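Local coordinates for protein 2-oxoadipate dioxygenase/decarboxylase (Pseudomonas putida, PDB 6W1G) that converts 2-oxoadipate and dioxygen to D-2-hydroxyglutarate and carbon dioxide as an iron(II)-dependent dioxygenase of D-lysine catabolism, at residues A[68-73]-A[224-229]; A[262-267]-A[394-399]; A[11-16]-A[122-127]; A[92-97]-A[436-441]; A[107-112]-A[132-137]. All coordinates share one frame; numbering follows the deposited sequence. Where two conformers were deposited one is given.

Contact 1 of 5, residues A[68-73]-A[224-229]; sequences ERHGAI and INHLTP. With NI (nickel (II) ion), chain B.
His-70 and His-226 both carry CG between the backbone N and the carbonyl carbon (chi1 78° and 56°), which lets two rings from neighbouring antiparallel strands converge on one nickel ion. The site is consistent with the vicinal-oxygen-chelate (glyoxalase) superfamily, and iron(II) occupies it in the working enzyme. NE2 of His-70 lies 2.1 Å from the nickel and NE2 of His-226 2.0 Å from it; Glu-294 and three waters complete the sphere. The rings meet rim to rim, planes 83° apart. Each has a methyl or methine over one face: CB of Thr-228 above the His-70 ring, CB of Ala-72 above that of His-226. ND1 of His-70 is hydrogen-bonded to Glu-296, and OG1 of Thr-228 to Glu-294; Glu-296 and Thr-228 thus act as a second shell that should steady His-70 and Glu-294. Between the strands, His-70 and Thr-228 form a hydrogen-bonded pair, with Thr-228 N 2.8 Å from His-70 O. Leu-227 CD1 packs 3.4 Å from that same carbonyl oxygen, His-70 O.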
# COMPACT_ATOMS: atom_id res chain seq x y z
N GLU A 68 10.50 3.88 -0.59
CA GLU A 68 9.21 3.27 -0.84
C GLU A 68 8.36 3.22 0.44
O GLU A 68 8.79 2.66 1.45
CB GLU A 68 9.39 1.88 -1.43
CG GLU A 68 8.08 1.15 -1.60
CD GLU A 68 8.11 0.02 -2.61
OE1 GLU A 68 9.17 -0.25 -3.25
OE2 GLU A 68 7.03 -0.64 -2.75
N ARG A 69 7.16 3.78 0.37
CA ARG A 69 6.28 3.85 1.51
C ARG A 69 4.83 3.77 1.07
O ARG A 69 4.49 3.98 -0.10
CB ARG A 69 6.41 5.18 2.26
CG ARG A 69 7.72 5.45 2.92
CD ARG A 69 7.87 6.90 3.30
NE ARG A 69 8.20 7.76 2.19
CZ ARG A 69 9.43 8.13 1.86
NH1 ARG A 69 10.49 7.69 2.57
NH2 ARG A 69 9.54 8.89 0.78
N HIS A 70 3.96 3.47 2.04
CA HIS A 70 2.54 3.75 1.89
C HIS A 70 2.05 4.54 3.10
O HIS A 70 2.56 4.37 4.20
CB HIS A 70 1.60 2.55 1.63
CG HIS A 70 1.24 1.70 2.80
ND1 HIS A 70 1.86 0.49 3.07
CD2 HIS A 70 0.26 1.83 3.72
CE1 HIS A 70 1.29 -0.05 4.14
NE2 HIS A 70 0.33 0.73 4.56
N GLY A 71 1.06 5.39 2.90
CA GLY A 71 0.34 6.00 3.99
C GLY A 71 -1.05 5.42 4.07
O GLY A 71 -1.54 4.80 3.13
N ALA A 72 -1.69 5.63 5.22
CA ALA A 72 -3.07 5.24 5.43
C ALA A 72 -3.78 6.39 6.13
O ALA A 72 -3.25 6.94 7.11
CB ALA A 72 -3.15 3.99 6.31
N ILE A 73 -4.96 6.75 5.63
CA ILE A 73 -5.79 7.81 6.14
C ILE A 73 -7.24 7.37 6.10
O ILE A 73 -7.62 6.42 5.40
CB ILE A 73 -5.64 9.09 5.30
CG1 ILE A 73 -6.07 8.88 3.83
CG2 ILE A 73 -4.24 9.61 5.43
CD1 ILE A 73 -6.16 10.13 2.97
N ILE A 224 -2.28 11.10 9.66
CA ILE A 224 -1.68 9.85 9.18
C ILE A 224 -2.00 8.76 10.19
O ILE A 224 -1.64 8.84 11.37
CB ILE A 224 -0.17 10.03 8.99
CG1 ILE A 224 0.07 11.04 7.88
CG2 ILE A 224 0.49 8.70 8.70
CD1 ILE A 224 1.51 11.46 7.73
N ASN A 225 -2.67 7.71 9.75
CA ASN A 225 -2.92 6.56 10.60
C ASN A 225 -1.68 5.69 10.73
O ASN A 225 -1.41 5.14 11.81
CB ASN A 225 -4.03 5.72 9.99
CG ASN A 225 -4.40 4.54 10.83
OD1 ASN A 225 -4.14 3.41 10.43
ND2 ASN A 225 -5.01 4.77 11.98
N HIS A 226 -0.94 5.58 9.65
CA HIS A 226 0.43 5.05 9.70
C HIS A 226 1.09 5.41 8.37
O HIS A 226 0.43 5.71 7.37
CB HIS A 226 0.49 3.56 10.01
CG HIS A 226 -0.29 2.71 9.08
ND1 HIS A 226 -1.56 2.28 9.36
CD2 HIS A 226 0.00 2.21 7.85
CE1 HIS A 226 -2.01 1.53 8.37
NE2 HIS A 226 -1.08 1.46 7.43
N LEU A 227 2.41 5.38 8.41
CA LEU A 227 3.26 5.49 7.24
C LEU A 227 4.23 4.32 7.30
O LEU A 227 4.98 4.21 8.27
CB LEU A 227 4.02 6.80 7.32
CG LEU A 227 4.54 7.43 6.14
CD1 LEU A 227 3.87 7.46 4.91
CD2 LEU A 227 5.33 8.64 6.38
N THR A 228 4.19 3.47 6.28
CA THR A 228 4.82 2.15 6.33
C THR A 228 5.96 2.09 5.33
O THR A 228 5.71 2.21 4.11
CB THR A 228 3.79 1.08 5.98
OG1 THR A 228 2.73 1.21 6.92
CG2 THR A 228 4.41 -0.30 6.03
N PRO A 229 7.18 1.88 5.80
CA PRO A 229 8.31 1.64 4.90
C PRO A 229 8.34 0.19 4.47
O PRO A 229 7.72 -0.68 5.08
CB PRO A 229 9.54 1.99 5.74
CG PRO A 229 9.13 1.65 7.11
CD PRO A 229 7.63 1.87 7.22
NI NI B . -0.95 -0.04 6.04
O HOH W 1 -2.84 0.54 5.19
O HOH W 2 -1.35 -1.64 4.84
O HOH W 3 -2.41 -1.38 7.17

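Contact 2 of 5, residues A[262-267]-A[394-399]; sequences ILLRQT and LVYEDF
Leu-263, just before strand 264-275 of a two-stranded antiparallel sheet, and Leu-264 at its start meet the loop 394-399, whose Phe-399 borders the metal site. Leu-263 and Tyr-396 carry the contact. A methyl, CD2 of Leu-263, sits over the centre of the Tyr-396 ring, 3.8 Å from the centroid and only 10° off the normal, a CH-pi contact. The opposite face of the ring lies over the backbone N of Asp-398, its own loop neighbour, and so the ring is sandwiched. With CG anti to the backbone N (chi1 -171°), Tyr-396 sends CG toward Leu-263, 4.0 Å from its CA; CD2 of the ring comes 3.7 Å from the Leu-263 carbonyl carbon. At its far end, OH of Tyr-396 donates to Phe-399 O over 2.7 Å, from above the carbonyl plane, which ties the loop to itself. An alanine at Tyr-396 would probably leave Leu-263 CD2 facing a gap and Phe-399 O without this donor, letting the loop shift. Beside the ring, CD2 of Leu-264 packs 3.5 Å from Asp-398 O, a carbonyl that takes a hydrogen bond from Arg-298. Phe-399 then turns its ring edge-to-face with His-70, making this a buried second-shell wall of a mononuclear metal site.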
# COMPACT_ATOMS: atom_id res chain seq x y z
N ILE A 262 4.90 -13.80 -1.77
CA ILE A 262 3.68 -13.48 -2.50
C ILE A 262 2.89 -12.43 -1.72
O ILE A 262 2.91 -12.38 -0.49
CB ILE A 262 2.82 -14.74 -2.79
CG1 ILE A 262 2.44 -15.46 -1.49
CG2 ILE A 262 3.57 -15.65 -3.75
CD1 ILE A 262 1.63 -16.72 -1.74
N LEU A 263 2.16 -11.59 -2.47
CA LEU A 263 1.38 -10.50 -1.87
C LEU A 263 2.28 -9.66 -0.98
O LEU A 263 3.28 -9.11 -1.45
CB LEU A 263 0.11 -11.00 -1.19
CG LEU A 263 -0.84 -11.73 -2.14
CD1 LEU A 263 -2.13 -12.11 -1.40
CD2 LEU A 263 -1.19 -10.93 -3.36
N LEU A 264 1.95 -9.49 0.31
CA LEU A 264 2.82 -8.78 1.23
C LEU A 264 2.68 -9.44 2.60
O LEU A 264 1.74 -10.18 2.85
CB LEU A 264 2.53 -7.29 1.27
CG LEU A 264 1.20 -6.84 1.82
CD1 LEU A 264 1.15 -6.83 3.34
CD2 LEU A 264 0.88 -5.45 1.32
N ARG A 265 3.63 -9.12 3.48
CA ARG A 265 3.57 -9.47 4.88
C ARG A 265 3.66 -8.18 5.68
O ARG A 265 4.33 -7.24 5.26
CB ARG A 265 4.72 -10.36 5.28
CG ARG A 265 4.79 -11.65 4.48
CD ARG A 265 5.91 -12.58 4.96
NE ARG A 265 5.48 -13.26 6.17
CZ ARG A 265 6.28 -13.73 7.12
NH1 ARG A 265 7.59 -13.60 7.02
NH2 ARG A 265 5.75 -14.35 8.18
N GLN A 266 2.93 -8.10 6.80
CA GLN A 266 2.92 -6.87 7.58
C GLN A 266 2.71 -7.15 9.07
O GLN A 266 2.09 -8.16 9.45
CB GLN A 266 1.82 -5.91 7.13
CG GLN A 266 0.43 -6.47 7.30
CD GLN A 266 -0.71 -5.63 6.69
OE1 GLN A 266 -0.59 -5.00 5.61
NE2 GLN A 266 -1.85 -5.65 7.38
N THR A 267 3.23 -6.26 9.90
CA THR A 267 2.90 -6.30 11.33
C THR A 267 2.93 -4.86 11.84
O THR A 267 3.30 -3.93 11.12
CB THR A 267 3.76 -7.29 12.15
OG1 THR A 267 3.19 -7.41 13.45
CG2 THR A 267 5.17 -6.86 12.23
N LEU A 394 6.57 -9.84 -10.67
CA LEU A 394 6.10 -8.46 -10.62
C LEU A 394 5.68 -8.13 -9.20
O LEU A 394 4.82 -8.81 -8.66
CB LEU A 394 4.91 -8.33 -11.55
CG LEU A 394 4.28 -6.94 -11.62
CD1 LEU A 394 5.22 -5.90 -12.11
CD2 LEU A 394 3.00 -7.02 -12.47
N VAL A 395 6.25 -7.07 -8.63
CA VAL A 395 5.97 -6.73 -7.23
C VAL A 395 4.54 -6.28 -7.05
O VAL A 395 3.98 -5.52 -7.84
CB VAL A 395 7.00 -5.72 -6.71
CG1 VAL A 395 6.98 -4.38 -7.51
CG2 VAL A 395 6.83 -5.46 -5.21
N TYR A 396 3.96 -6.72 -5.93
CA TYR A 396 2.61 -6.36 -5.54
C TYR A 396 2.59 -4.95 -5.00
O TYR A 396 3.37 -4.60 -4.10
CB TYR A 396 2.19 -7.35 -4.46
CG TYR A 396 0.72 -7.25 -4.07
CD1 TYR A 396 -0.27 -7.44 -5.03
CD2 TYR A 396 0.32 -7.02 -2.77
CE1 TYR A 396 -1.63 -7.41 -4.70
CE2 TYR A 396 -1.01 -7.00 -2.42
CZ TYR A 396 -1.99 -7.17 -3.42
OH TYR A 396 -3.34 -7.17 -3.17
N GLU A 397 1.67 -4.14 -5.52
CA GLU A 397 1.54 -2.73 -5.20
C GLU A 397 0.35 -2.42 -4.33
O GLU A 397 0.19 -1.25 -3.91
CB GLU A 397 1.37 -1.90 -6.51
CG GLU A 397 2.48 -2.12 -7.49
CD GLU A 397 3.82 -1.48 -7.14
OE1 GLU A 397 3.95 -0.83 -6.07
OE2 GLU A 397 4.78 -1.67 -7.94
N ASP A 398 -0.49 -3.41 -4.03
CA ASP A 398 -1.78 -3.21 -3.34
C ASP A 398 -1.70 -3.77 -1.92
O ASP A 398 -0.63 -3.76 -1.30
CB ASP A 398 -2.87 -3.75 -4.24
CG ASP A 398 -2.90 -2.97 -5.54
OD1 ASP A 398 -3.25 -1.79 -5.48
OD2 ASP A 398 -2.50 -3.53 -6.59
N PHE A 399 -2.84 -4.21 -1.38
CA PHE A 399 -2.94 -4.52 0.04
C PHE A 399 -3.60 -5.88 0.21
O PHE A 399 -4.15 -6.46 -0.74
CB PHE A 399 -3.69 -3.40 0.74
CG PHE A 399 -2.91 -2.11 0.65
CD1 PHE A 399 -1.95 -1.84 1.58
CD2 PHE A 399 -3.04 -1.24 -0.41
CE1 PHE A 399 -1.16 -0.73 1.51
CE2 PHE A 399 -2.21 -0.14 -0.52
CZ PHE A 399 -1.32 0.16 0.46

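Contact 3 of 5, residues A[11-16]-A[122-127]; sequences SIRAQF and HVSPFR
Arg-13 reaches from helix 9-27 to the turn that follows helix 118-123 and grips it by one carbonyl. From CB the chain leaves with CG anti to the backbone N (chi1 -175°), and CG passes 4.0 Å from CB of Phe-126, at the edge of that ring. CD comes next, 3.8 Å from Phe-126 O. The chain then bends at chi3 (62°), and NE and NH2 both donate to Ser-124 O, each at 2.9 Å, side-on and with the oxygen close to the guanidinium plane. The NH2 bond lies in the carbonyl plane on a lone pair, whereas NE comes from above that plane. At the tip NH1 bonds to Met-91 O, and NH2 also makes a salt bridge to Asp-10. An alanine at Arg-13 would probably leave Ser-124 O without either of these donors and the turn freer to move against the helix. Nearby, CB of Ala-14 packs 3.9 Å from CB of Ser-124, and CD2 of Phe-16 meets CE2 of Phe-126 at 3.6 Å, the two rings oblique. Ser-124, the first residue to leave helical geometry, bonds through OG to Phe-126 N: the arginine holds the carbonyl of an ST turn that leads from a helix into strand 127-133.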
# COMPACT_ATOMS: atom_id res chain seq x y z
N SER A 11 7.09 13.10 -10.30
CA SER A 11 8.04 13.86 -9.48
C SER A 11 7.33 14.52 -8.31
O SER A 11 7.89 14.61 -7.22
CB SER A 11 8.80 14.88 -10.31
OG SER A 11 8.01 15.98 -10.71
N ILE A 12 6.13 15.04 -8.53
CA ILE A 12 5.36 15.61 -7.43
C ILE A 12 5.05 14.53 -6.38
O ILE A 12 5.17 14.77 -5.18
CB ILE A 12 4.05 16.25 -7.91
CG1 ILE A 12 4.32 17.26 -9.04
CG2 ILE A 12 3.35 16.98 -6.79
CD1 ILE A 12 3.06 17.96 -9.58
N ARG A 13 4.67 13.32 -6.84
CA ARG A 13 4.40 12.23 -5.91
C ARG A 13 5.64 11.90 -5.08
O ARG A 13 5.55 11.71 -3.86
CB ARG A 13 3.94 11.00 -6.69
CG ARG A 13 3.53 9.86 -5.82
CD ARG A 13 2.88 8.71 -6.56
NE ARG A 13 3.75 8.10 -7.52
CZ ARG A 13 3.78 8.29 -8.84
NH1 ARG A 13 2.97 9.12 -9.45
NH2 ARG A 13 4.67 7.62 -9.56
N ALA A 14 6.82 11.83 -5.72
CA ALA A 14 8.03 11.52 -4.94
C ALA A 14 8.29 12.58 -3.91
O ALA A 14 8.67 12.29 -2.76
CB ALA A 14 9.22 11.37 -5.89
N GLN A 15 8.12 13.85 -4.29
CA GLN A 15 8.33 14.95 -3.36
C GLN A 15 7.33 14.92 -2.21
O GLN A 15 7.68 15.19 -1.04
CB GLN A 15 8.24 16.27 -4.11
CG GLN A 15 9.46 16.55 -4.97
CD GLN A 15 9.29 17.74 -5.86
OE1 GLN A 15 8.21 18.31 -5.96
NE2 GLN A 15 10.36 18.11 -6.53
N PHE A 16 6.08 14.61 -2.52
CA PHE A 16 5.05 14.52 -1.49
C PHE A 16 5.34 13.40 -0.52
O PHE A 16 5.24 13.58 0.71
CB PHE A 16 3.68 14.34 -2.15
CG PHE A 16 2.54 14.23 -1.19
CD1 PHE A 16 2.00 15.36 -0.59
CD2 PHE A 16 1.99 13.02 -0.87
CE1 PHE A 16 0.94 15.26 0.32
CE2 PHE A 16 0.95 12.93 0.03
CZ PHE A 16 0.43 14.05 0.63
N HIS A 122 8.33 3.16 -10.69
CA HIS A 122 9.77 3.22 -10.51
C HIS A 122 10.20 4.55 -9.97
O HIS A 122 11.08 4.64 -9.12
CB HIS A 122 10.42 2.91 -11.84
CG HIS A 122 11.90 2.95 -11.82
ND1 HIS A 122 12.65 1.90 -11.35
CD2 HIS A 122 12.76 3.93 -12.16
CE1 HIS A 122 13.93 2.20 -11.46
NE2 HIS A 122 14.03 3.44 -11.90
N VAL A 123 9.64 5.63 -10.52
CA VAL A 123 9.95 6.98 -10.03
C VAL A 123 9.44 7.16 -8.60
O VAL A 123 10.16 7.70 -7.74
CB VAL A 123 9.40 8.05 -10.97
CG1 VAL A 123 9.65 9.46 -10.38
CG2 VAL A 123 10.02 7.90 -12.34
N SER A 124 8.24 6.69 -8.30
CA SER A 124 7.74 6.67 -6.93
C SER A 124 6.61 5.68 -6.80
O SER A 124 5.56 5.86 -7.46
CB SER A 124 7.23 8.02 -6.46
OG SER A 124 6.67 7.88 -5.15
N PRO A 125 6.73 4.69 -5.91
CA PRO A 125 5.65 3.74 -5.71
C PRO A 125 4.75 4.12 -4.53
O PRO A 125 4.00 3.28 -4.02
CB PRO A 125 6.39 2.44 -5.39
CG PRO A 125 7.54 2.93 -4.60
CD PRO A 125 7.99 4.23 -5.27
N PHE A 126 4.79 5.38 -4.12
CA PHE A 126 3.96 5.82 -3.00
C PHE A 126 2.50 5.50 -3.23
O PHE A 126 1.96 5.78 -4.31
CB PHE A 126 4.16 7.32 -2.79
CG PHE A 126 3.49 7.87 -1.60
CD1 PHE A 126 3.82 7.43 -0.33
CD2 PHE A 126 2.55 8.88 -1.72
CE1 PHE A 126 3.22 7.98 0.80
CE2 PHE A 126 1.97 9.46 -0.61
CZ PHE A 126 2.31 9.00 0.66
N ARG A 127 1.84 5.01 -2.20
CA ARG A 127 0.40 4.75 -2.23
C ARG A 127 -0.21 5.31 -0.96
O ARG A 127 0.45 5.38 0.06
CB ARG A 127 -0.04 3.26 -2.23
CG ARG A 127 0.76 2.30 -3.00
CD ARG A 127 1.69 1.54 -2.09
NE ARG A 127 2.44 0.63 -2.86
CZ ARG A 127 3.72 0.30 -2.63
NH1 ARG A 127 4.36 -0.52 -3.41
NH2 ARG A 127 4.36 0.79 -1.56

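Contact 4 of 5, residues A[92-97]-A[436-441]; sequences GMQPVG and QVQDEL
Val-96 and Gln-438 bring their backbones together in a single beta bridge, CA atoms 4.5 Å apart, where edge strand 94-100 of the five-stranded sheet meets the loop leading into helix 440-458. Two backbone hydrogen bonds make this bridge. Gln-438 N donates to Pro-95 O over 2.8 Å in an almost straight line (175° at the hydrogen), and Gly-97 N returns the bond to Gln-438 O. The two chain directions are 73° apart, so the pairing stays local.

Among side chains the polar link is slight: NE2 of Gln-438 makes a weak hydrogen bond to OE1 of Gln-94 at 3.5 Å, and a doubtful one, because the side chain of Gln-438 has a second position. The rest is apolar packing. CG1 of Val-96, anti to the backbone N, meets CB of Glu-440 at 3.6 Å, while its other methyl, CG2, is 4.0 Å from CB of Gln-438. Val-437 packs CB and both methyls against Gly-97 O, an oxygen that accepts a hydrogen bond from OG1 of Thr-111.

Helix 440-458 is capped by its own chain, Asp-439 in the N-cap position and its OD1 taking a weak bond from Leu-441 N. In the first turn of that helix, OE1 of Glu-440 ends 3.5 Å from CA of Gly-97.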
# COMPACT_ATOMS: atom_id res chain seq x y z
N GLY A 92 -0.51 11.89 -10.04
CA GLY A 92 -0.49 10.69 -10.83
C GLY A 92 -1.00 9.46 -10.11
O GLY A 92 -0.67 8.34 -10.53
N MET A 93 -1.79 9.63 -9.05
CA MET A 93 -2.26 8.52 -8.25
C MET A 93 -3.72 8.31 -8.54
O MET A 93 -4.50 9.27 -8.42
CB MET A 93 -2.05 8.84 -6.77
CG MET A 93 -0.58 8.96 -6.43
SD MET A 93 -0.22 9.79 -4.85
CE MET A 93 -0.70 8.48 -3.77
N GLN A 94 -4.13 7.15 -8.90
CA GLN A 94 -5.47 6.75 -9.24
C GLN A 94 -6.00 5.76 -8.23
O GLN A 94 -5.22 5.01 -7.64
CB GLN A 94 -5.52 6.12 -10.63
CG GLN A 94 -4.98 7.02 -11.68
CD GLN A 94 -4.95 6.33 -13.02
OE1 GLN A 94 -5.96 5.76 -13.46
NE2 GLN A 94 -3.79 6.36 -13.69
N PRO A 95 -7.32 5.66 -8.05
CA PRO A 95 -7.87 4.68 -7.08
C PRO A 95 -7.83 3.27 -7.64
O PRO A 95 -8.37 3.02 -8.72
CB PRO A 95 -9.31 5.16 -6.88
CG PRO A 95 -9.61 5.88 -8.19
CD PRO A 95 -8.37 6.53 -8.64
N VAL A 96 -7.19 2.37 -6.91
CA VAL A 96 -7.03 0.99 -7.33
C VAL A 96 -7.55 0.09 -6.22
O VAL A 96 -7.15 0.22 -5.06
CB VAL A 96 -5.55 0.66 -7.63
CG1 VAL A 96 -5.44 -0.79 -8.07
CG2 VAL A 96 -5.00 1.61 -8.66
N GLY A 97 -8.43 -0.85 -6.59
CA GLY A 97 -8.92 -1.83 -5.67
C GLY A 97 -10.03 -1.34 -4.77
O GLY A 97 -10.32 -0.15 -4.67
N GLN A 436 -14.85 4.98 -10.98
CA GLN A 436 -14.69 3.57 -10.66
C GLN A 436 -13.26 3.28 -10.23
O GLN A 436 -12.32 3.93 -10.70
CB GLN A 436 -15.05 2.71 -11.87
CG GLN A 436 -16.54 2.70 -12.09
CD GLN A 436 -16.99 1.56 -12.96
OE1 GLN A 436 -17.76 0.71 -12.52
NE2 GLN A 436 -16.53 1.53 -14.20
N VAL A 437 -13.10 2.35 -9.27
CA VAL A 437 -11.75 1.93 -8.89
C VAL A 437 -11.18 1.07 -10.02
O VAL A 437 -11.92 0.41 -10.77
CB VAL A 437 -11.70 1.20 -7.54
CG1 VAL A 437 -12.37 2.09 -6.48
CG2 VAL A 437 -12.32 -0.17 -7.58
N GLN A 438 -9.88 1.15 -10.21
CA GLN A 438 -9.20 0.34 -11.20
C GLN A 438 -9.03 -1.08 -10.68
O GLN A 438 -8.89 -1.32 -9.48
CB GLN A 438 -7.81 0.92 -11.49
CG GLN A 438 -7.74 2.15 -12.33
CD GLN A 438 -7.29 1.74 -13.69
OE1 GLN A 438 -7.86 0.83 -14.28
NE2 GLN A 438 -6.24 2.37 -14.18
N ASP A 439 -9.01 -2.03 -11.62
CA ASP A 439 -8.80 -3.45 -11.31
C ASP A 439 -7.30 -3.70 -11.32
O ASP A 439 -6.65 -3.71 -12.39
CB ASP A 439 -9.50 -4.29 -12.37
CG ASP A 439 -9.25 -5.78 -12.24
OD1 ASP A 439 -8.53 -6.25 -11.34
OD2 ASP A 439 -9.82 -6.51 -13.09
N GLU A 440 -6.74 -3.95 -10.13
CA GLU A 440 -5.30 -4.16 -10.02
C GLU A 440 -4.83 -5.34 -10.83
O GLU A 440 -3.71 -5.31 -11.34
CB GLU A 440 -4.86 -4.29 -8.56
CG GLU A 440 -5.37 -5.48 -7.76
CD GLU A 440 -6.76 -5.28 -7.17
OE1 GLU A 440 -7.49 -4.38 -7.61
OE2 GLU A 440 -7.11 -6.03 -6.24
N LEU A 441 -5.62 -6.42 -10.91
CA LEU A 441 -5.17 -7.58 -11.68
C LEU A 441 -5.01 -7.25 -13.17
O LEU A 441 -4.09 -7.74 -13.83
CB LEU A 441 -6.11 -8.75 -11.44
CG LEU A 441 -6.29 -9.05 -9.95
CD1 LEU A 441 -7.14 -10.28 -9.72
CD2 LEU A 441 -4.98 -9.20 -9.15

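Contact 5 of 5, residues A[107-112]-A[132-137]; sequences PVHSTA and LLRLEL
Val-108 and Leu-133 pair across antiparallel strands as a non-hydrogen-bonded pair, followed by the hydrogen-bonded pair His-109 and Leu-132, in which Leu-132 N reaches His-109 O at 2.8 Å. A further bond beyond the strand end runs from Arg-134 N to Pro-107 O. On the side chains, the guanidinium of Arg-134 lies flat on the ring of His-109, planes 11° apart and centres 4.4 Å apart, and CD of Arg-134 stands over the same ring face, 3.6 Å from the centroid. The bend at chi3 (69°) sets NE just past the NE2-CE1 rim, 3.6 Å from NE2 of His-109. These strands, 108-114 and 127-133, are neighbours in the mixed sheet that supplies the two histidine ligands of the metal. The polar ends are held from outside: ND1 of His-109 bonds to Tyr-98, NH1 of Arg-134 to Asn-425, and the rings of Phe-429 and His-109 meet edge-to-face. On the opposite face of the sheet Val-108 CG1 approaches Leu-133 CD1 at 4.4 Å, and both residues touch Leu-212 of helix 211-217.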
# COMPACT_ATOMS: atom_id res chain seq x y z
N PRO A 107 -16.55 -0.16 10.48
CA PRO A 107 -17.45 0.64 9.61
C PRO A 107 -16.72 1.51 8.59
O PRO A 107 -16.93 2.73 8.52
CB PRO A 107 -18.23 1.46 10.65
CG PRO A 107 -17.23 1.71 11.73
CD PRO A 107 -16.48 0.40 11.84
N VAL A 108 -15.89 0.88 7.76
CA VAL A 108 -15.18 1.57 6.69
C VAL A 108 -15.17 0.71 5.42
O VAL A 108 -15.28 -0.52 5.46
CB VAL A 108 -13.71 1.96 7.03
CG1 VAL A 108 -13.61 2.92 8.22
CG2 VAL A 108 -12.86 0.71 7.25
N HIS A 109 -14.97 1.39 4.29
CA HIS A 109 -14.56 0.73 3.05
C HIS A 109 -13.54 1.65 2.37
O HIS A 109 -13.54 2.86 2.62
CB HIS A 109 -15.72 0.28 2.15
CG HIS A 109 -16.75 1.30 1.83
ND1 HIS A 109 -17.75 0.98 0.95
CD2 HIS A 109 -16.98 2.56 2.26
CE1 HIS A 109 -18.60 2.00 0.88
NE2 HIS A 109 -18.15 2.97 1.66
N SER A 110 -12.69 1.06 1.52
CA SER A 110 -11.45 1.72 1.17
C SER A 110 -10.98 1.39 -0.23
O SER A 110 -11.38 0.39 -0.85
CB SER A 110 -10.33 1.27 2.13
OG SER A 110 -10.79 1.28 3.46
N THR A 111 -10.08 2.26 -0.72
CA THR A 111 -9.32 2.03 -1.94
C THR A 111 -7.89 2.46 -1.67
O THR A 111 -7.61 3.04 -0.63
CB THR A 111 -9.91 2.80 -3.12
OG1 THR A 111 -9.29 2.39 -4.35
CG2 THR A 111 -9.73 4.28 -3.00
N ALA A 112 -6.98 2.20 -2.59
CA ALA A 112 -5.64 2.75 -2.48
C ALA A 112 -5.34 3.61 -3.71
O ALA A 112 -5.51 3.16 -4.84
CB ALA A 112 -4.57 1.70 -2.34
N LEU A 132 -13.13 5.34 3.80
CA LEU A 132 -14.28 6.19 4.02
C LEU A 132 -15.14 5.57 5.11
O LEU A 132 -15.58 4.41 5.00
CB LEU A 132 -15.07 6.31 2.72
CG LEU A 132 -16.40 7.01 2.87
CD1 LEU A 132 -16.32 8.45 3.34
CD2 LEU A 132 -17.16 6.96 1.54
N LEU A 133 -15.36 6.33 6.18
CA LEU A 133 -16.23 5.93 7.27
C LEU A 133 -17.66 5.81 6.78
O LEU A 133 -18.15 6.66 6.02
CB LEU A 133 -16.15 7.00 8.36
CG LEU A 133 -16.88 6.73 9.68
CD1 LEU A 133 -16.16 5.67 10.47
CD2 LEU A 133 -16.97 8.05 10.47
N ARG A 134 -18.36 4.75 7.21
CA ARG A 134 -19.77 4.54 6.90
C ARG A 134 -20.58 4.86 8.15
O ARG A 134 -20.39 4.22 9.19
CB ARG A 134 -20.02 3.11 6.42
CG ARG A 134 -19.14 2.74 5.24
CD ARG A 134 -19.71 1.56 4.44
NE ARG A 134 -20.94 1.94 3.73
CZ ARG A 134 -21.68 1.09 3.04
NH1 ARG A 134 -21.32 -0.18 2.98
NH2 ARG A 134 -22.78 1.50 2.40
N LEU A 135 -21.45 5.84 8.04
CA LEU A 135 -22.25 6.21 9.21
C LEU A 135 -23.55 5.43 9.34
O LEU A 135 -24.14 5.45 10.43
CB LEU A 135 -22.56 7.70 9.19
CG LEU A 135 -21.34 8.60 9.36
CD1 LEU A 135 -21.82 10.04 9.45
CD2 LEU A 135 -20.51 8.24 10.58
N GLU A 136 -24.02 4.77 8.29
CA GLU A 136 -25.30 4.07 8.38
C GLU A 136 -25.23 2.95 9.41
O GLU A 136 -26.21 2.67 10.11
CB GLU A 136 -25.70 3.48 7.03
CG GLU A 136 -25.84 4.47 5.92
CD GLU A 136 -24.52 4.74 5.22
OE1 GLU A 136 -23.50 4.13 5.61
OE2 GLU A 136 -24.52 5.55 4.28
N LEU A 137 -24.08 2.29 9.50
CA LEU A 137 -23.89 1.15 10.39
C LEU A 137 -23.92 1.55 11.85
O LEU A 137 -23.81 0.67 12.71
CB LEU A 137 -22.59 0.44 10.03
CG LEU A 137 -22.52 -0.05 8.58
CD1 LEU A 137 -21.08 -0.22 8.12
CD2 LEU A 137 -23.31 -1.36 8.39

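Overall arrangement
From the N terminus, helix 9-27 opens contact 3, and strands 69-75 and 94-100 open contacts 1 and 4 before it closes at the turn 122-127. Contact 5 opens at 107-112 and closes first after that turn, crossing contact 3 and nested inside the loops of contacts 1 and 4. Contact 1 closes at 224-229, crossing contacts 3 and 4. Contact 2 follows in series and is nested inside contact 4, whose loop closes last at 436-441. Contacts 1, 4 and 5 all reach the five-stranded sheet. Arg-127 of contact 3 forms salt bridges to Glu-68 of contact 1 and Glu-397 of contact 2, while Phe-399 packs on Ala-112, tying contact 2 to contact 5.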